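Local coordinates for extracellular solute-binding protein family 5 (Brucella melitensis, PDB 4ONY) that probably binds peptides or related solutes in the periplasm and hands them to an ABC transporter for uptake, at residues K299-K304 against Y565-R570; L272-E277 against D572-P577; N279-E284 against L344-Y349. All blocks are in the same frame, centred on the assembly; numbering follows the deposited sequence.

Overall arrangement
Interaction 2 opens first along the chain, at 272-277, and closes last, at 572-577, so its loop of nearly 300 residues encloses both others. The first segments of interactions 3 (279-284) and 1 (299-304) follow. Interaction 3 closes next, at 344-349, and interaction 1 at 565-570, so these two cross. Interaction 1 pairs two strands of the three-stranded sheet 274-277, 566-571 and 297-302. Interaction 2 ties the residues at the start of strand 274-277 to strand 574-575, which follows 566-571 in the chain. Interaction 3 joins helix 280-285 to the turn leading into strand 350-351, at the edge of the six-stranded sheet. A salt bridge from E277 to R282 links interactions 2 and 3.

Interaction 1: residues K299-K304 against Y565-R570; sequences KDTFEK and YQWVAR
D300 and R570 form a salt bridge on one side of an antiparallel strand pair, 299-302 with 566-570. R570 NE donates to D300 OD2 over 2.7 Å with an N-H...O angle of 168°. OD2 lies in the guanidinium plane, whereas NE sits above the carboxylate plane; R570 NH2 adds only weak bonds to both oxygens. R570 CG lies between its backbone N and carbonyl carbon (chi1 70°), and the chain then runs extended to NE. On the same face F302 CE1 rests 4.0 Å from V568 CG2, an oblique approach to the ring, while Q566 OE1, 3.5 Å from F302 CB, is bonded to Y585 N.

The backbone sets this register. D300 N donates to V568 O (2.8 Å) and V568 N returns a bond to D300 O; F302 and Q566 repeat the exchange. On the other face T301 CG2 reaches W567 CD1 at 3.9 Å. Next along the chains, E303 lies alongside Y565, its CG 3.3 Å from Y565 CE1, and a water joins E303 OE1 to Y565 OH.

H576 NE2 also bonds to D300 OD2, and R570 NH1 is held by I574 O. With R570 and H576 converging on one oxygen, the carboxylate of D300 is probably stabilised as an anion and polarised toward OD2.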
loop_
_atom_site.group_PDB
_atom_site.type_symbol
_atom_site.label_atom_id
_atom_site.label_comp_id
_atom_site.label_asym_id
_atom_site.label_seq_id
_atom_site.Cartn_x
_atom_site.Cartn_y
_atom_site.Cartn_z
ATOM N N LYS A 299 5.720 -23.068 -7.553
ATOM C CA LYS A 299 4.719 -22.151 -7.009
ATOM C C LYS A 299 5.070 -21.761 -5.574
ATOM O O LYS A 299 4.774 -22.516 -4.641
ATOM C CB LYS A 299 3.332 -22.808 -7.079
ATOM C CG LYS A 299 2.913 -23.138 -8.497
ATOM C CD LYS A 299 1.545 -23.800 -8.537
ATOM C CE LYS A 299 0.481 -22.738 -8.376
ATOM N NZ LYS A 299 -0.749 -23.351 -7.891
ATOM N N ASP A 300 5.701 -20.604 -5.377
ATOM C CA ASP A 300 6.110 -20.192 -4.042
ATOM C C ASP A 300 4.973 -19.432 -3.358
ATOM O O ASP A 300 4.214 -18.719 -4.015
ATOM C CB ASP A 300 7.295 -19.234 -4.062
ATOM C CG ASP A 300 8.612 -19.898 -3.837
ATOM O OD1 ASP A 300 8.640 -21.063 -3.462
ATOM O OD2 ASP A 300 9.651 -19.257 -4.049
ATOM N N THR A 301 4.909 -19.551 -2.045
ATOM C CA THR A 301 4.043 -18.735 -1.268
ATOM C C THR A 301 4.778 -18.078 -0.091
ATOM O O THR A 301 5.746 -18.628 0.439
ATOM C CB THR A 301 2.890 -19.543 -0.723
ATOM O OG1 THR A 301 3.382 -20.319 0.359
ATOM C CG2 THR A 301 2.248 -20.432 -1.800
ATOM N N PHE A 302 4.310 -16.888 0.275
ATOM C CA PHE A 302 4.912 -16.089 1.332
ATOM C C PHE A 302 3.826 -15.464 2.211
ATOM O O PHE A 302 2.690 -15.337 1.795
ATOM C CB PHE A 302 5.714 -14.952 0.706
ATOM C CG PHE A 302 6.729 -15.393 -0.319
ATOM C CD1 PHE A 302 6.372 -15.515 -1.641
ATOM C CD2 PHE A 302 8.025 -15.653 0.029
ATOM C CE1 PHE A 302 7.275 -15.926 -2.599
ATOM C CE2 PHE A 302 8.950 -16.045 -0.899
ATOM C CZ PHE A 302 8.560 -16.218 -2.225
ATOM N N GLU A 303 4.178 -15.105 3.442
ATOM C CA GLU A 303 3.269 -14.361 4.272
ATOM C C GLU A 303 3.916 -13.079 4.606
ATOM O O GLU A 303 5.131 -12.954 4.527
ATOM C CB GLU A 303 2.949 -15.113 5.558
ATOM C CG GLU A 303 2.139 -16.348 5.305
ATOM C CD GLU A 303 1.913 -17.137 6.586
ATOM O OE1 GLU A 303 2.804 -17.972 6.920
ATOM O OE2 GLU A 303 0.857 -16.917 7.214
ATOM N N LYS A 304 3.109 -12.116 4.957
ATOM C CA LYS A 304 3.627 -10.809 5.293
ATOM C C LYS A 304 2.846 -10.293 6.487
ATOM O O LYS A 304 1.718 -10.721 6.723
ATOM C CB LYS A 304 3.527 -9.873 4.090
ATOM C CG LYS A 304 2.110 -9.520 3.656
ATOM C CD LYS A 304 2.185 -8.700 2.375
ATOM C CE LYS A 304 0.812 -8.311 1.832
ATOM N NZ LYS A 304 0.255 -7.151 2.569
ATOM N N TYR A 565 -1.949 -15.428 1.438
ATOM C CA TYR A 565 -0.555 -15.561 1.065
ATOM C C TYR A 565 -0.265 -14.769 -0.203
ATOM O O TYR A 565 -1.122 -14.665 -1.080
ATOM C CB TYR A 565 -0.239 -17.038 0.815
ATOM C CG TYR A 565 -0.427 -17.933 2.025
ATOM C CD1 TYR A 565 0.610 -18.126 2.921
ATOM C CD2 TYR A 565 -1.618 -18.571 2.260
ATOM C CE1 TYR A 565 0.471 -18.933 4.033
ATOM C CE2 TYR A 565 -1.794 -19.382 3.396
ATOM C CZ TYR A 565 -0.738 -19.558 4.289
ATOM O OH TYR A 565 -0.778 -20.361 5.447
ATOM N N GLN A 566 0.975 -14.339 -0.336
ATOM C CA GLN A 566 1.497 -13.782 -1.566
ATOM C C GLN A 566 1.939 -14.987 -2.400
ATOM O O GLN A 566 2.465 -15.979 -1.859
ATOM C CB GLN A 566 2.748 -12.958 -1.316
ATOM C CG GLN A 566 2.601 -11.760 -0.374
ATOM C CD GLN A 566 3.932 -11.002 -0.237
ATOM O OE1 GLN A 566 4.936 -11.560 0.210
ATOM N NE2 GLN A 566 3.937 -9.713 -0.643
ATOM N N TRP A 567 1.751 -14.867 -3.699
ATOM C CA TRP A 567 2.020 -15.948 -4.600
ATOM C C TRP A 567 2.957 -15.505 -5.670
ATOM O O TRP A 567 2.645 -14.556 -6.391
ATOM C CB TRP A 567 0.690 -16.368 -5.268
ATOM C CG TRP A 567 -0.339 -17.019 -4.415
ATOM C CD1 TRP A 567 -0.142 -17.785 -3.304
ATOM C CD2 TRP A 567 -1.723 -17.060 -4.686
ATOM N NE1 TRP A 567 -1.327 -18.248 -2.831
ATOM C CE2 TRP A 567 -2.324 -17.845 -3.676
ATOM C CE3 TRP A 567 -2.512 -16.523 -5.680
ATOM C CZ2 TRP A 567 -3.690 -18.123 -3.654
ATOM C CZ3 TRP A 567 -3.904 -16.755 -5.635
ATOM C CH2 TRP A 567 -4.470 -17.546 -4.632
ATOM N N VAL A 568 4.063 -16.224 -5.823
ATOM C CA VAL A 568 5.014 -15.993 -6.922
ATOM C C VAL A 568 5.457 -17.331 -7.502
ATOM O O VAL A 568 5.999 -18.185 -6.791
ATOM C CB VAL A 568 6.283 -15.218 -6.477
ATOM C CG1 VAL A 568 7.156 -14.933 -7.680
ATOM C CG2 VAL A 568 5.926 -13.906 -5.771
ATOM N N ALA A 569 5.178 -17.547 -8.786
ATOM C CA ALA A 569 5.650 -18.740 -9.470
ATOM C C ALA A 569 6.982 -18.366 -10.081
ATOM O O ALA A 569 7.159 -17.220 -10.500
ATOM C CB ALA A 569 4.677 -19.198 -10.544
ATOM N N ARG A 570 7.937 -19.273 -10.050
ATOM C CA ARG A 570 9.267 -18.970 -10.553
ATOM C C ARG A 570 9.912 -20.186 -11.211
ATOM O O ARG A 570 9.752 -21.326 -10.732
ATOM C CB ARG A 570 10.165 -18.440 -9.434
ATOM C CG ARG A 570 10.580 -19.463 -8.390
ATOM C CD ARG A 570 11.457 -18.884 -7.254
ATOM N NE ARG A 570 11.311 -19.743 -6.094
ATOM C CZ ARG A 570 11.998 -20.863 -5.875
ATOM N NH1 ARG A 570 13.002 -21.269 -6.653
ATOM N NH2 ARG A 570 11.707 -21.572 -4.803
HETATM O O HOH W 1 1.389 -20.402 7.025
#

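Interaction 2: residues L272-E277 against D572-P577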
loop_
_atom_site.group_PDB
_atom_site.type_symbol
_atom_site.label_atom_id
_atom_site.label_comp_id
_atom_site.label_asym_id
_atom_site.label_seq_id
_atom_site.Cartn_x
_atom_site.Cartn_y
_atom_site.Cartn_z
ATOM N N LEU A 272 9.797 -15.141 -19.383
ATOM C CA LEU A 272 9.811 -14.458 -18.124
ATOM C C LEU A 272 10.210 -15.448 -17.041
ATOM O O LEU A 272 9.778 -16.604 -17.086
ATOM C CB LEU A 272 8.430 -13.882 -17.828
ATOM C CG LEU A 272 7.899 -12.954 -18.922
ATOM C CD1 LEU A 272 6.528 -12.461 -18.502
ATOM C CD2 LEU A 272 8.866 -11.793 -19.179
ATOM N N ASP A 273 10.990 -14.998 -16.063
ATOM C CA ASP A 273 11.527 -15.888 -15.020
ATOM C C ASP A 273 10.554 -16.110 -13.847
ATOM O O ASP A 273 10.655 -17.096 -13.163
ATOM C CB ASP A 273 12.817 -15.300 -14.451
ATOM C CG ASP A 273 13.969 -15.287 -15.462
ATOM O OD1 ASP A 273 14.181 -16.300 -16.116
ATOM O OD2 ASP A 273 14.643 -14.246 -15.592
ATOM N N ILE A 274 9.641 -15.175 -13.616
ATOM C CA ILE A 274 8.687 -15.255 -12.515
ATOM C C ILE A 274 7.337 -14.731 -12.967
ATOM O O ILE A 274 7.228 -14.100 -14.015
ATOM C CB ILE A 274 9.150 -14.425 -11.285
ATOM C CG1 ILE A 274 9.182 -12.926 -11.613
ATOM C CG2 ILE A 274 10.558 -14.833 -10.819
ATOM C CD1 ILE A 274 9.326 -12.025 -10.418
ATOM N N PHE A 275 6.316 -15.029 -12.184
ATOM C CA PHE A 275 4.985 -14.523 -12.414
ATOM C C PHE A 275 4.329 -14.256 -11.081
ATOM O O PHE A 275 4.145 -15.179 -10.258
ATOM C CB PHE A 275 4.126 -15.510 -13.248
ATOM C CG PHE A 275 2.797 -14.944 -13.661
ATOM C CD1 PHE A 275 1.714 -15.024 -12.807
ATOM C CD2 PHE A 275 2.654 -14.304 -14.869
ATOM C CE1 PHE A 275 0.509 -14.462 -13.119
ATOM C CE2 PHE A 275 1.433 -13.768 -15.225
ATOM C CZ PHE A 275 0.345 -13.856 -14.355
ATOM N N ILE A 276 4.025 -12.987 -10.834
ATOM C CA ILE A 276 3.474 -12.577 -9.533
ATOM C C ILE A 276 1.955 -12.748 -9.681
ATOM O O ILE A 276 1.360 -12.091 -10.539
ATOM C CB ILE A 276 3.846 -11.124 -9.225
ATOM C CG1 ILE A 276 5.355 -11.009 -9.029
ATOM C CG2 ILE A 276 3.101 -10.619 -7.984
ATOM C CD1 ILE A 276 5.881 -9.588 -8.966
ATOM N N GLU A 277 1.343 -13.638 -8.893
ATOM C CA GLU A 277 -0.057 -14.025 -9.104
ATOM C C GLU A 277 -1.033 -13.413 -8.076
ATOM O O GLU A 277 -0.878 -13.595 -6.867
ATOM C CB GLU A 277 -0.179 -15.543 -9.028
ATOM C CG GLU A 277 -1.588 -16.043 -9.280
ATOM C CD GLU A 277 -2.009 -15.753 -10.704
ATOM O OE1 GLU A 277 -1.659 -16.568 -11.594
ATOM O OE2 GLU A 277 -2.662 -14.701 -10.919
ATOM N N ASP A 572 13.087 -22.441 -11.619
ATOM C CA ASP A 572 13.963 -22.828 -10.527
ATOM C C ASP A 572 15.410 -22.305 -10.647
ATOM O O ASP A 572 16.176 -22.463 -9.739
ATOM C CB ASP A 572 13.928 -24.355 -10.320
ATOM C CG ASP A 572 14.587 -25.109 -11.405
ATOM O OD1 ASP A 572 15.070 -24.550 -12.405
ATOM O OD2 ASP A 572 14.636 -26.319 -11.252
ATOM N N ARG A 573 15.750 -21.674 -11.765
ATOM C CA ARG A 573 16.979 -20.914 -11.900
ATOM C C ARG A 573 16.976 -19.599 -11.100
ATOM O O ARG A 573 17.992 -18.910 -11.020
ATOM C CB ARG A 573 17.237 -20.605 -13.362
ATOM C CG ARG A 573 16.177 -19.701 -13.971
ATOM C CD ARG A 573 16.364 -19.618 -15.465
ATOM N NE ARG A 573 15.286 -18.862 -16.112
ATOM C CZ ARG A 573 14.422 -19.366 -16.978
ATOM N NH1 ARG A 573 14.442 -20.645 -17.291
ATOM N NH2 ARG A 573 13.513 -18.585 -17.496
ATOM N N ILE A 574 15.837 -19.246 -10.517
ATOM C CA ILE A 574 15.745 -18.096 -9.641
ATOM C C ILE A 574 15.568 -18.563 -8.213
ATOM O O ILE A 574 14.673 -19.383 -7.971
ATOM C CB ILE A 574 14.515 -17.240 -9.994
ATOM C CG1 ILE A 574 14.566 -16.795 -11.468
ATOM C CG2 ILE A 574 14.420 -16.027 -9.075
ATOM C CD1 ILE A 574 15.784 -16.014 -11.852
ATOM N N GLU A 575 16.378 -18.025 -7.270
ATOM C CA GLU A 575 16.266 -18.371 -5.853
ATOM C C GLU A 575 16.110 -17.144 -4.961
ATOM O O GLU A 575 16.302 -16.000 -5.411
ATOM C CB GLU A 575 17.475 -19.200 -5.449
ATOM C CG GLU A 575 17.501 -20.520 -6.218
ATOM C CD GLU A 575 18.623 -21.441 -5.772
ATOM O OE1 GLU A 575 19.527 -20.976 -5.051
ATOM O OE2 GLU A 575 18.596 -22.634 -6.119
ATOM N N HIS A 576 15.759 -17.382 -3.717
ATOM C CA HIS A 576 15.558 -16.304 -2.743
ATOM C C HIS A 576 15.965 -16.761 -1.354
ATOM O O HIS A 576 16.072 -17.972 -1.105
ATOM C CB HIS A 576 14.103 -15.826 -2.745
ATOM C CG HIS A 576 13.124 -16.896 -2.403
ATOM N ND1 HIS A 576 12.984 -17.411 -1.125
ATOM C CD2 HIS A 576 12.235 -17.561 -3.178
ATOM C CE1 HIS A 576 12.060 -18.348 -1.129
ATOM N NE2 HIS A 576 11.580 -18.446 -2.355
ATOM N N PRO A 577 16.199 -15.804 -0.448
ATOM C CA PRO A 577 16.522 -16.216 0.914
ATOM C C PRO A 577 15.402 -17.008 1.560
ATOM O O PRO A 577 14.237 -16.798 1.236
ATOM C CB PRO A 577 16.724 -14.896 1.660
ATOM C CG PRO A 577 16.946 -13.868 0.630
ATOM C CD PRO A 577 16.220 -14.345 -0.595
#
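R573 grips D273 with two nitrogens that converge on a single oxygen. NE and NH2 of R573 each lie 2.8 Å from D273 OD1, and both bonds are similarly bent, with N-H...O angles near 145°. Because NE and an NH of the guanidinium both end on OD1, the grip is side-on to one atom and not the paired arrangement that engages both oxygens. OD1 lies in the guanidinium plane, but the carboxylate plane is turned 78° from it. NH2 meets OD1 nearly on the extension of its C-O bond; NE comes from the anti side, somewhat out of the carboxylate plane. The other oxygen, OD2, accepts from T48 N, so both oxygens of this buried side chain have donors.

The tight part of the contact lies at D273 CB, next to the salt bridge. I574 CG1 packs 3.8 Å from D273 CB, with I574 CD1 at 4.0 Å from the same carbon. With CG1 anti to the carbonyl carbon of I574 (chi1 -57°), this branch is the one that meets D273 CB.

Elsewhere the fit is looser. I274 CG2 and I574 CG2 come no nearer than 4.4 Å, and the closest CA pair, D273 with I574, is 7.2 Å apart, too far for the two segments to pair as strands. R573 is partly exposed. It also makes a cation-pi contact with W571 and gives a weak bond from NH2 to G270 O.

Around the contact, I274 and I574 rest on V49 and L47 of strand 46-52, while strand 566-571 pairs with 274-277 through A569 and F275. L272 and F275 pack on helix 260-268, and strand 574-575 pairs with 591-592.

Interaction 3: residues N279-E284 against L344-Y349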
loop_
_atom_site.group_PDB
_atom_site.type_symbol
_atom_site.label_atom_id
_atom_site.label_comp_id
_atom_site.label_asym_id
_atom_site.label_seq_id
_atom_site.Cartn_x
_atom_site.Cartn_y
_atom_site.Cartn_z
ATOM N N ASN A 279 -4.625 -13.716 -9.041
ATOM C CA ASN A 279 -5.879 -14.264 -9.452
ATOM C C ASN A 279 -6.047 -15.692 -8.921
ATOM O O ASN A 279 -5.299 -16.588 -9.332
ATOM C CB ASN A 279 -5.916 -14.231 -10.958
ATOM C CG ASN A 279 -7.218 -14.748 -11.504
ATOM O OD1 ASN A 279 -7.800 -15.708 -10.992
ATOM N ND2 ASN A 279 -7.654 -14.156 -12.593
ATOM N N PRO A 280 -7.028 -15.917 -8.023
ATOM C CA PRO A 280 -7.130 -17.178 -7.339
ATOM C C PRO A 280 -7.582 -18.328 -8.211
ATOM O O PRO A 280 -7.208 -19.482 -7.938
ATOM C CB PRO A 280 -8.180 -16.931 -6.250
ATOM C CG PRO A 280 -8.931 -15.751 -6.689
ATOM C CD PRO A 280 -8.044 -14.956 -7.585
ATOM N N ILE A 281 -8.383 -18.042 -9.221
ATOM C CA ILE A 281 -8.848 -19.064 -10.144
ATOM C C ILE A 281 -7.648 -19.539 -10.984
ATOM O O ILE A 281 -7.435 -20.764 -11.149
ATOM C CB ILE A 281 -9.986 -18.538 -11.055
ATOM C CG1 ILE A 281 -11.202 -18.131 -10.211
ATOM C CG2 ILE A 281 -10.413 -19.573 -12.083
ATOM C CD1 ILE A 281 -11.730 -19.244 -9.327
ATOM N N ARG A 282 -6.859 -18.601 -11.484
ATOM C CA ARG A 282 -5.664 -18.963 -12.270
ATOM C C ARG A 282 -4.682 -19.781 -11.433
ATOM O O ARG A 282 -4.188 -20.810 -11.866
ATOM C CB ARG A 282 -4.962 -17.716 -12.848
ATOM C CG ARG A 282 -3.798 -18.024 -13.792
ATOM C CD ARG A 282 -3.474 -16.852 -14.743
ATOM N NE ARG A 282 -3.140 -15.709 -13.923
ATOM C CZ ARG A 282 -3.406 -14.448 -14.215
ATOM N NH1 ARG A 282 -3.951 -14.113 -15.367
ATOM N NH2 ARG A 282 -3.090 -13.531 -13.348
ATOM N N TRP A 283 -4.406 -19.326 -10.217
ATOM C CA TRP A 283 -3.490 -20.051 -9.332
ATOM C C TRP A 283 -3.967 -21.500 -9.105
ATOM O O TRP A 283 -3.196 -22.417 -9.137
ATOM C CB TRP A 283 -3.415 -19.333 -8.004
ATOM C CG TRP A 283 -2.313 -19.827 -7.020
ATOM C CD1 TRP A 283 -2.528 -20.472 -5.830
ATOM C CD2 TRP A 283 -0.897 -19.672 -7.135
ATOM N NE1 TRP A 283 -1.348 -20.705 -5.199
ATOM C CE2 TRP A 283 -0.321 -20.229 -5.969
ATOM C CE3 TRP A 283 -0.062 -19.107 -8.079
ATOM C CZ2 TRP A 283 1.065 -20.219 -5.729
ATOM C CZ3 TRP A 283 1.328 -19.097 -7.839
ATOM C CH2 TRP A 283 1.868 -19.643 -6.667
ATOM N N GLU A 284 -5.265 -21.672 -8.905
ATOM C CA GLU A 284 -5.843 -22.960 -8.581
ATOM C C GLU A 284 -5.900 -23.875 -9.790
ATOM O O GLU A 284 -5.653 -25.032 -9.651
ATOM C CB GLU A 284 -7.253 -22.753 -8.042
ATOM C CG GLU A 284 -8.126 -23.986 -7.951
ATOM C CD GLU A 284 -7.726 -24.846 -6.768
ATOM O OE1 GLU A 284 -7.078 -24.274 -5.857
ATOM O OE2 GLU A 284 -8.074 -26.063 -6.764
ATOM N N LEU A 344 -17.329 -19.439 -5.849
ATOM C CA LEU A 344 -16.804 -18.500 -6.837
ATOM C C LEU A 344 -15.267 -18.446 -6.886
ATOM O O LEU A 344 -14.697 -18.152 -7.935
ATOM C CB LEU A 344 -17.298 -17.084 -6.522
ATOM C CG LEU A 344 -18.820 -16.863 -6.305
ATOM C CD1 LEU A 344 -19.106 -15.378 -6.099
ATOM C CD2 LEU A 344 -19.629 -17.382 -7.478
ATOM N N PHE A 345 -14.603 -18.715 -5.757
ATOM C CA PHE A 345 -13.177 -18.408 -5.578
ATOM C C PHE A 345 -12.319 -19.618 -5.160
ATOM O O PHE A 345 -11.200 -19.447 -4.699
ATOM C CB PHE A 345 -13.027 -17.274 -4.538
ATOM C CG PHE A 345 -13.806 -16.038 -4.886
ATOM C CD1 PHE A 345 -13.738 -15.487 -6.168
ATOM C CD2 PHE A 345 -14.629 -15.428 -3.940
ATOM C CE1 PHE A 345 -14.458 -14.353 -6.502
ATOM C CE2 PHE A 345 -15.334 -14.267 -4.263
ATOM C CZ PHE A 345 -15.248 -13.731 -5.538
ATOM N N ALA A 346 -12.849 -20.816 -5.355
ATOM C CA ALA A 346 -12.121 -22.071 -5.131
ATOM C C ALA A 346 -11.512 -22.126 -3.722
ATOM O O ALA A 346 -10.456 -22.719 -3.522
ATOM C CB ALA A 346 -11.044 -22.267 -6.205
ATOM N N GLY A 347 -12.162 -21.465 -2.756
ATOM C CA GLY A 347 -11.702 -21.499 -1.385
ATOM C C GLY A 347 -10.433 -20.724 -1.094
ATOM O O GLY A 347 -9.904 -20.827 0.002
ATOM N N GLN A 348 -9.965 -19.909 -2.016
ATOM C CA GLN A 348 -8.613 -19.315 -1.854
ATOM C C GLN A 348 -8.548 -18.092 -0.981
ATOM O O GLN A 348 -7.454 -17.763 -0.459
ATOM C CB GLN A 348 -8.019 -18.901 -3.196
ATOM C CG GLN A 348 -7.773 -20.044 -4.136
ATOM C CD GLN A 348 -6.797 -21.033 -3.553
ATOM O OE1 GLN A 348 -5.709 -20.695 -3.158
ATOM N NE2 GLN A 348 -7.247 -22.251 -3.408
ATOM N N TYR A 349 -9.690 -17.425 -0.790
ATOM C CA TYR A 349 -9.696 -16.213 -0.006
ATOM C C TYR A 349 -9.903 -16.485 1.496
ATOM O O TYR A 349 -10.312 -17.578 1.913
ATOM C CB TYR A 349 -10.776 -15.245 -0.487
ATOM C CG TYR A 349 -10.529 -14.516 -1.778
ATOM C CD1 TYR A 349 -9.517 -13.607 -1.891
ATOM C CD2 TYR A 349 -11.358 -14.692 -2.865
ATOM C CE1 TYR A 349 -9.280 -12.907 -3.059
ATOM C CE2 TYR A 349 -11.152 -14.003 -4.031
ATOM C CZ TYR A 349 -10.109 -13.117 -4.119
ATOM O OH TYR A 349 -9.920 -12.449 -5.264
#
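The first turn of helix 280-285, capped by N279, packs through P280, I281 and E284 against a type I' beta turn running from F345 to Q348, which follows helix 337-344. The turn is identified by A346 and G347, both with left-handed backbone angles, and by the bond from Q348 N to F345 O. The helix start is marked by the N-cap: N279 OD1 accepts from R282 N at 3.1 Å, the donor standing above the carbonyl plane, and more weakly from I281 N.

P280 carries the centre of the contact. Its CB meets Q348 CB at 3.6 Å, and its CG lies 3.7 Å from Y349 OH, approaching the tyrosine ring obliquely. I281 CD1 reaches the carbonyl oxygen L344 O at 3.5 Å, and E284 CG packs on A346 CB at 3.8 Å.

The polar tip of Q348 is tethered within its own turn. The chain bends at CD (chi2 -61°), and NE2 donates to A346 O at 3.2 Å with an N-H...O angle of 153°. E284 OE1 is just as near to Q348 NE2, but the angle is too poor for a hydrogen bond, so that pair is at most an electrostatic neighbour. Q348 OE1 lies at the edge of the W283 ring, whose stack on W567 ties this helix to the three-stranded sheet. The contact thus joins that sheet to the turn before strand 350-351, at the edge of the six-stranded sheet.

Within the turn segment the F345 ring is sandwiched: L344 CB stands 3.8 Å above its centre on one face, and Y349 CE2 lies 3.5 Å off the opposite face, displaced toward the rim.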